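Local atomic coordinates of sortase (Streptomyces avermitilis, PDB entry 5GO5), a protein that probably acts as a calcium-independent housekeeping cysteine transpeptidase, cleaving sorting signals of secreted proteins and joining these proteins to the cell wall. Residues K92-A96 with V147-P152; T123-F129 with T188-E192; R162-T167 with L179-L185. All coordinates share one frame; numbering follows the deposited sequence.

Contact 1 (K92-A96 with V147-P152). With SO4 (sulfate ion), chain D.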
# COMPACT_ATOMS: atom_id res chain seq x y z
N LYS A 92 9.38 -9.89 4.40
CA LYS A 92 8.85 -11.00 3.66
C LYS A 92 7.41 -11.22 4.07
O LYS A 92 7.08 -11.19 5.27
CB LYS A 92 9.68 -12.26 3.90
CG LYS A 92 11.07 -12.17 3.29
CD LYS A 92 11.86 -13.44 3.56
CE LYS A 92 13.31 -13.23 3.19
NZ LYS A 92 14.12 -14.35 3.76
N GLY A 93 6.57 -11.45 3.07
CA GLY A 93 5.13 -11.56 3.26
C GLY A 93 4.46 -10.55 2.39
O GLY A 93 4.90 -10.31 1.24
N ASN A 94 3.37 -9.99 2.90
CA ASN A 94 2.52 -9.08 2.13
C ASN A 94 2.12 -7.92 3.05
O ASN A 94 1.26 -8.08 3.90
CB ASN A 94 1.33 -9.82 1.59
CG ASN A 94 0.47 -8.98 0.70
OD1 ASN A 94 0.78 -7.80 0.42
ND2 ASN A 94 -0.65 -9.55 0.24
N PHE A 95 2.75 -6.76 2.84
CA PHE A 95 2.45 -5.53 3.59
C PHE A 95 1.19 -4.93 2.99
O PHE A 95 1.22 -4.35 1.94
CB PHE A 95 3.64 -4.59 3.49
CG PHE A 95 3.44 -3.21 4.07
CD1 PHE A 95 3.58 -2.97 5.42
CD2 PHE A 95 3.15 -2.14 3.24
CE1 PHE A 95 3.40 -1.68 5.94
CE2 PHE A 95 2.98 -0.88 3.76
CZ PHE A 95 3.11 -0.65 5.11
N ALA A 96 0.07 -5.09 3.69
CA ALA A 96 -1.22 -4.75 3.11
C ALA A 96 -1.79 -3.51 3.75
O ALA A 96 -1.81 -3.37 4.97
CB ALA A 96 -2.17 -5.90 3.28
N VAL A 147 -6.91 -11.64 -0.70
CA VAL A 147 -6.05 -10.68 -1.37
C VAL A 147 -4.91 -10.16 -0.51
O VAL A 147 -3.92 -9.68 -1.08
CB VAL A 147 -6.84 -9.48 -1.96
CG1 VAL A 147 -7.86 -9.98 -2.98
CG2 VAL A 147 -7.48 -8.64 -0.88
N ILE A 148 -5.03 -10.26 0.81
CA ILE A 148 -3.97 -9.82 1.74
C ILE A 148 -3.16 -10.93 2.32
O ILE A 148 -2.35 -10.68 3.19
CB ILE A 148 -4.50 -8.90 2.87
CG1 ILE A 148 -5.39 -9.71 3.84
CG2 ILE A 148 -5.20 -7.70 2.24
CD1 ILE A 148 -5.74 -8.97 5.12
N ASP A 149 -3.31 -12.16 1.81
CA ASP A 149 -2.49 -13.26 2.30
C ASP A 149 -1.01 -13.09 1.90
O ASP A 149 -0.68 -12.28 1.01
CB ASP A 149 -3.01 -14.60 1.71
CG ASP A 149 -4.31 -15.05 2.31
OD1 ASP A 149 -4.63 -14.65 3.44
OD2 ASP A 149 -4.95 -15.84 1.64
N PRO A 150 -0.12 -13.86 2.52
CA PRO A 150 1.27 -13.68 2.19
C PRO A 150 1.62 -13.88 0.74
O PRO A 150 2.51 -13.20 0.26
CB PRO A 150 1.99 -14.71 3.10
CG PRO A 150 1.13 -14.78 4.27
CD PRO A 150 -0.26 -14.72 3.71
N VAL A 151 1.01 -14.87 0.09
CA VAL A 151 1.14 -15.13 -1.34
C VAL A 151 -0.25 -15.21 -1.93
O VAL A 151 -0.81 -16.31 -2.07
CB VAL A 151 2.00 -16.39 -1.68
CG1 VAL A 151 2.23 -16.48 -3.17
CG2 VAL A 151 3.31 -16.34 -0.96
N PRO A 152 -0.85 -14.07 -2.30
CA PRO A 152 -2.26 -14.12 -2.71
C PRO A 152 -2.48 -14.80 -4.05
O PRO A 152 -1.77 -14.51 -5.01
CB PRO A 152 -2.66 -12.65 -2.86
CG PRO A 152 -1.63 -11.90 -2.14
CD PRO A 152 -0.35 -12.68 -2.20
S SO4 D . 16.95 -12.40 1.74
O1 SO4 D . 16.00 -12.47 0.58
O2 SO4 D . 18.33 -12.35 1.17
O3 SO4 D . 16.71 -13.57 2.61
O4 SO4 D . 16.80 -11.18 2.55
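Asn94 makes the sole hydrogen bond between the two segments, reaching from the strand that starts at Gly93 to the loop that passes over it. Its ND2 donates to Asp149 O at 2.8 Å, with a nearly straight N-H...O angle of 162°. The acceptor lies in the plane of the Asn94 amide, whereas the donor is tilted out of the Asp149 carbonyl plane. CG is anti to the backbone N (chi1 -175°), which carries the amide out from the strand and under the turning loop. At its other end, OD1 is hydrogen-bonded to Thr165 OG1 on the neighbouring strand 162-167, and the amide is thus held through both of its polar atoms.

Van der Waals contacts complete the fit. The Pro152 ring slants across the Asn94 amide, its CG 3.5 Å from ND2. Farther along the strand comes an apolar pair, Ala96 CB meeting the CG2 branch of Ile148 at 3.7 Å and leaving the CG1 arm out of this contact. Close backbone approach also contributes: Gly93 CA lies 4.5 Å from Pro150 CA.

The charged end of the strand segment turns elsewhere. The extended chain of Lys92 runs away from the loop to a sulfate ion, probably from the crystallisation liquor, and NZ donates to its O3 at 2.9 Å; Arg162 binds the same ion.

Within the sortase domain, the contact fastens the irregular connection between strands 127-140 and 162-167 onto strand 93-98. Because the buried amide uses both of its polar atoms, its flip state is probably fixed, and the loop gains a directional bond where apolar contact is sparse.

Contact 2 (T123-F129 with T188-E192)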
# COMPACT_ATOMS: atom_id res chain seq x y z
N THR A 123 8.41 5.68 3.42
CA THR A 123 9.48 5.92 4.36
C THR A 123 9.00 5.60 5.78
O THR A 123 7.86 5.93 6.14
CB THR A 123 10.07 7.35 4.30
OG1 THR A 123 11.01 7.51 5.37
CG2 THR A 123 9.00 8.43 4.36
N ASP A 124 9.87 4.96 6.53
CA ASP A 124 9.67 4.77 8.00
C ASP A 124 10.49 5.75 8.83
O ASP A 124 10.59 5.58 10.05
CB ASP A 124 9.94 3.34 8.43
CG ASP A 124 11.37 2.90 8.20
OD1 ASP A 124 12.18 3.73 7.77
OD2 ASP A 124 11.67 1.69 8.34
N GLY A 125 11.12 6.71 8.17
CA GLY A 125 11.99 7.64 8.85
C GLY A 125 13.46 7.29 8.80
O GLY A 125 14.33 8.15 9.04
N THR A 126 13.73 6.03 8.50
CA THR A 126 15.12 5.51 8.38
C THR A 126 15.43 5.10 6.94
O THR A 126 16.54 5.37 6.43
CB THR A 126 15.31 4.34 9.31
OG1 THR A 126 15.23 4.83 10.65
CG2 THR A 126 16.66 3.65 9.14
N THR A 127 14.48 4.40 6.34
CA THR A 127 14.65 3.80 5.01
C THR A 127 13.51 4.17 4.07
O THR A 127 12.35 4.25 4.48
CB THR A 127 14.69 2.26 5.15
OG1 THR A 127 15.73 1.88 6.09
CG2 THR A 127 14.90 1.53 3.86
N TRP A 128 13.87 4.38 2.80
CA TRP A 128 12.95 4.51 1.73
C TRP A 128 12.78 3.16 1.06
O TRP A 128 13.76 2.59 0.61
CB TRP A 128 13.48 5.43 0.66
CG TRP A 128 13.44 6.91 1.03
CD1 TRP A 128 14.50 7.69 1.36
CD2 TRP A 128 12.29 7.74 1.06
NE1 TRP A 128 14.07 8.99 1.60
CE2 TRP A 128 12.71 9.04 1.41
CE3 TRP A 128 10.94 7.52 0.80
CZ2 TRP A 128 11.83 10.10 1.53
CZ3 TRP A 128 10.07 8.58 0.89
CH2 TRP A 128 10.52 9.84 1.26
N PHE A 129 11.54 2.71 0.93
CA PHE A 129 11.19 1.45 0.30
C PHE A 129 10.47 1.77 -0.98
O PHE A 129 9.42 2.44 -0.94
CB PHE A 129 10.26 0.65 1.23
CG PHE A 129 10.85 0.29 2.56
CD1 PHE A 129 10.82 1.20 3.62
CD2 PHE A 129 11.49 -0.94 2.75
CE1 PHE A 129 11.38 0.87 4.86
CE2 PHE A 129 12.04 -1.28 4.00
CZ PHE A 129 11.98 -0.37 5.04
N THR A 188 15.62 -0.42 -1.82
CA THR A 188 15.67 0.31 -0.56
C THR A 188 16.83 1.30 -0.63
O THR A 188 17.81 1.06 -1.33
CB THR A 188 15.90 -0.60 0.65
OG1 THR A 188 17.12 -1.40 0.46
CG2 THR A 188 14.76 -1.48 0.90
N GLN A 189 16.73 2.39 0.13
CA GLN A 189 17.91 3.25 0.36
C GLN A 189 17.70 4.00 1.65
O GLN A 189 16.56 4.25 2.06
CB GLN A 189 18.19 4.19 -0.80
CG GLN A 189 17.18 5.29 -1.03
CD GLN A 189 17.48 6.11 -2.27
OE1 GLN A 189 17.50 5.59 -3.39
NE2 GLN A 189 17.67 7.42 -2.10
N PRO A 190 18.78 4.42 2.31
CA PRO A 190 18.62 5.19 3.52
C PRO A 190 18.14 6.61 3.27
O PRO A 190 18.34 7.18 2.19
CB PRO A 190 20.04 5.26 4.12
CG PRO A 190 20.91 4.53 3.20
CD PRO A 190 20.20 4.16 1.96
N VAL A 191 17.42 7.16 4.25
CA VAL A 191 16.97 8.56 4.13
C VAL A 191 18.18 9.54 4.05
O VAL A 191 18.06 10.57 3.41
CB VAL A 191 16.01 8.97 5.24
CG1 VAL A 191 14.74 8.12 5.19
CG2 VAL A 191 16.70 8.97 6.58
N GLU A 192 19.35 9.15 4.57
CA GLU A 192 20.60 9.95 4.30
C GLU A 192 20.98 10.14 2.84
O GLU A 192 21.60 11.15 2.49
CB GLU A 192 21.84 9.35 4.96
CG GLU A 192 21.88 9.43 6.45
CD GLU A 192 21.03 8.42 7.15
OE1 GLU A 192 20.35 7.59 6.49
OE2 GLU A 192 21.03 8.44 8.39
O HOH W 1 18.97 5.75 7.70
O HOH W 2 15.47 11.38 2.36
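Val191 fits against the turn before strand 127-140 and the strand's first residues, where its CG1 lies 3.8 Å from Trp128 NE1 and its CG2 3.5 Å from Gly125 O. CG1 is anti to its own carbonyl carbon (chi1 -61°), which spreads the two methyls between the indole and the turn; the Val191 and Trp128 side chains cross at about a right angle. The Trp128 ring has Thr123 CB over the rim of one face, and a water in its plane links NE1 to Val191 O. On the same face of the sheet, Trp128 CB and Gln189 CG meet at 4.1 Å; Gln189 NE2 is hydrogen-bonded to Gly194 O, just beyond the segment. The backbones pair as antiparallel strands through Trp128 and Gln189, with Trp128 N to Gln189 O at 2.8 Å, and Val191 N adds a bond to Thr126 O. This pairing extends from the hairpin of strands 119-123 and 127-140, whose turn is shaped by an ST turn at Thr123 and an Asx turn at Asp124, OD1 of which accepts from the backbone N of both Thr126 and Thr127. On the opposite face, the CG2 methyl of Thr188 meets Phe129 CD2 at 3.8 Å, while Thr127 CG2, anti to the backbone N, covers the rim of one face of the Phe129 ring.

Contact 3 (R162-T167 with L179-L185). With SO4 (sulfate ion), chain D.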
# COMPACT_ATOMS: atom_id res chain seq x y z
N ARG A 162 8.65 -10.11 -1.00
CA ARG A 162 8.39 -8.94 -0.17
C ARG A 162 7.35 -8.12 -0.92
O ARG A 162 7.68 -7.28 -1.80
CB ARG A 162 9.67 -8.14 0.10
CG ARG A 162 10.75 -8.97 0.81
CD ARG A 162 12.09 -8.23 0.78
NE ARG A 162 13.13 -9.09 1.40
CZ ARG A 162 13.36 -9.17 2.70
NH1 ARG A 162 12.71 -8.42 3.58
NH2 ARG A 162 14.33 -9.96 3.14
N TYR A 163 6.09 -8.40 -0.61
CA TYR A 163 5.00 -7.82 -1.36
C TYR A 163 4.31 -6.70 -0.60
O TYR A 163 4.43 -6.56 0.63
CB TYR A 163 3.97 -8.87 -1.79
CG TYR A 163 4.59 -10.04 -2.51
CD1 TYR A 163 5.47 -9.85 -3.60
CD2 TYR A 163 4.29 -11.33 -2.16
CE1 TYR A 163 6.06 -10.91 -4.25
CE2 TYR A 163 4.87 -12.40 -2.84
CZ TYR A 163 5.74 -12.19 -3.88
OH TYR A 163 6.37 -13.24 -4.56
N LEU A 164 3.56 -5.91 -1.36
CA LEU A 164 2.68 -4.87 -0.86
C LEU A 164 1.35 -4.99 -1.59
O LEU A 164 1.31 -5.27 -2.81
CB LEU A 164 3.32 -3.48 -1.06
CG LEU A 164 2.45 -2.25 -0.86
CD1 LEU A 164 3.33 -1.06 -0.41
CD2 LEU A 164 1.68 -1.88 -2.09
N THR A 165 0.26 -4.77 -0.85
CA THR A 165 -1.07 -4.75 -1.41
C THR A 165 -1.73 -3.45 -0.99
O THR A 165 -1.62 -3.06 0.16
CB THR A 165 -1.89 -5.92 -0.91
OG1 THR A 165 -1.17 -7.11 -1.17
CG2 THR A 165 -3.26 -6.01 -1.60
N LEU A 166 -2.40 -2.80 -1.94
CA LEU A 166 -3.33 -1.71 -1.63
C LEU A 166 -4.72 -2.16 -1.99
O LEU A 166 -4.92 -2.74 -3.06
CB LEU A 166 -3.02 -0.45 -2.45
CG LEU A 166 -1.59 0.08 -2.43
CD1 LEU A 166 -1.48 1.35 -3.29
CD2 LEU A 166 -1.08 0.32 -1.01
N THR A 167 -5.65 -1.85 -1.12
CA THR A 167 -7.09 -2.06 -1.36
C THR A 167 -7.89 -0.83 -1.05
O THR A 167 -7.57 -0.08 -0.14
CB THR A 167 -7.65 -3.23 -0.53
OG1 THR A 167 -9.01 -3.49 -0.94
CG2 THR A 167 -7.63 -2.99 0.93
N LEU A 179 -11.13 -2.32 -5.42
CA LEU A 179 -10.04 -2.47 -6.29
C LEU A 179 -8.77 -2.76 -5.50
O LEU A 179 -8.58 -2.21 -4.40
CB LEU A 179 -9.81 -1.20 -7.08
CG LEU A 179 -10.93 -0.83 -8.07
CD1 LEU A 179 -10.56 0.48 -8.73
CD2 LEU A 179 -11.07 -1.91 -9.11
N ILE A 180 -7.94 -3.61 -6.08
CA ILE A 180 -6.72 -4.11 -5.43
C ILE A 180 -5.57 -3.93 -6.40
O ILE A 180 -5.69 -4.19 -7.62
CB ILE A 180 -6.77 -5.63 -5.10
CG1 ILE A 180 -8.13 -6.11 -4.56
CG2 ILE A 180 -5.59 -6.06 -4.20
CD1 ILE A 180 -8.45 -5.60 -3.19
N VAL A 181 -4.40 -3.54 -5.88
CA VAL A 181 -3.14 -3.75 -6.61
C VAL A 181 -2.14 -4.51 -5.74
O VAL A 181 -2.15 -4.38 -4.51
CB VAL A 181 -2.47 -2.45 -7.12
CG1 VAL A 181 -3.32 -1.78 -8.17
CG2 VAL A 181 -2.18 -1.50 -5.98
N TRP A 182 -1.28 -5.27 -6.40
CA TRP A 182 -0.19 -5.96 -5.77
C TRP A 182 1.13 -5.52 -6.34
O TRP A 182 1.26 -5.38 -7.56
CB TRP A 182 -0.31 -7.49 -5.92
CG TRP A 182 -1.49 -8.10 -5.27
CD1 TRP A 182 -1.60 -8.49 -3.98
CD2 TRP A 182 -2.76 -8.39 -5.90
NE1 TRP A 182 -2.87 -9.04 -3.75
CE2 TRP A 182 -3.57 -9.02 -4.92
CE3 TRP A 182 -3.26 -8.23 -7.20
CZ2 TRP A 182 -4.87 -9.44 -5.20
CZ3 TRP A 182 -4.59 -8.64 -7.47
CH2 TRP A 182 -5.35 -9.25 -6.48
N ALA A 183 2.12 -5.39 -5.47
CA ALA A 183 3.43 -4.91 -5.82
C ALA A 183 4.52 -5.72 -5.13
O ALA A 183 4.29 -6.33 -4.07
CB ALA A 183 3.53 -3.45 -5.41
N HIS A 184 5.75 -5.64 -5.63
CA HIS A 184 6.89 -6.24 -4.97
C HIS A 184 7.98 -5.18 -4.68
O HIS A 184 8.05 -4.14 -5.33
CB HIS A 184 7.52 -7.36 -5.81
CG HIS A 184 8.30 -6.85 -6.97
ND1 HIS A 184 7.72 -6.53 -8.18
CD2 HIS A 184 9.61 -6.53 -7.08
CE1 HIS A 184 8.65 -6.04 -8.99
NE2 HIS A 184 9.80 -6.04 -8.35
N LEU A 185 8.78 -5.46 -3.67
CA LEU A 185 9.83 -4.54 -3.24
C LEU A 185 10.95 -4.54 -4.27
O LEU A 185 11.56 -5.59 -4.53
CB LEU A 185 10.35 -4.90 -1.87
CG LEU A 185 11.38 -3.91 -1.28
CD1 LEU A 185 10.77 -2.52 -1.10
CD2 LEU A 185 12.00 -4.49 -0.02
S SO4 D . 16.95 -12.40 1.74
O1 SO4 D . 16.00 -12.47 0.58
O2 SO4 D . 18.33 -12.35 1.17
O3 SO4 D . 16.71 -13.57 2.61
O4 SO4 D . 16.80 -11.18 2.55
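Thr165 and Trp182 lie side by side and point the same way from their antiparallel strands, the hydroxyl OG1 meeting indole CD1 at 3.2 Å. Neither polar group depends on the other: Thr165 OG1 bonds to Asn94 OD1 and Trp182 NE1 to Val147 O. The other branch of Thr165, CG2, presses against Ile180 CG2 at 3.5 Å, tighter than usual for two carbons, and that isoleucine methyl also sits over the rim of one indole face. Ile180 sends its CD1 in the other direction, alongside Thr167, to within 3.1 Å of OG1. Farther down this face, His184 CB approaches the edge of the Tyr163 ring, near its plane, 3.9 Å from CD1.

The opposite face is aliphatic. Leu166 CB runs beside Val181 CG2 at 3.8 Å, and Leu164 CD2 reaches Ala183 CB. Between the faces, paired backbone bonds join Leu164 to Ala183 and Leu166 to Val181. At the far end, Arg162 CD packs on Leu185 CD2, and the edge of the Arg162 guanidinium faces the sulfate, Arg162 NH2 donating to O4 at 2.8 Å.

This is the hairpin of strands 162-167 and 178-190, which in sortases brings the catalytic cysteine to the end of its first strand. The alternating backbone bonds and the buried side chains on both faces probably restrain the end of strand 162-167, beyond which Thr168 and Cys169 line the glycine pocket.

From the N terminus, strand 93-98 enters contact 1, which closes a loop of fifty residues back onto 147-152. Inside that loop lies the hairpin turn of 123-129, which opens contact 2; its partner 188-192 comes much later, and contacts 1 and 2 therefore cross along the chain. Contact 3 follows contact 1 in series, closes a short loop of eleven residues between its two strands and is nested within the loop closed by contact 2. Contacts 1 and 3 meet directly and share the sulfate; contacts 2 and 3 touch where Phe129 CB packs on Leu185 CD1. Contacts 2 and 3 pair strand 178-190 with 127-140 and 162-167, while contact 1 lays the loop 147-152 against strand 93-98 of the same sheet.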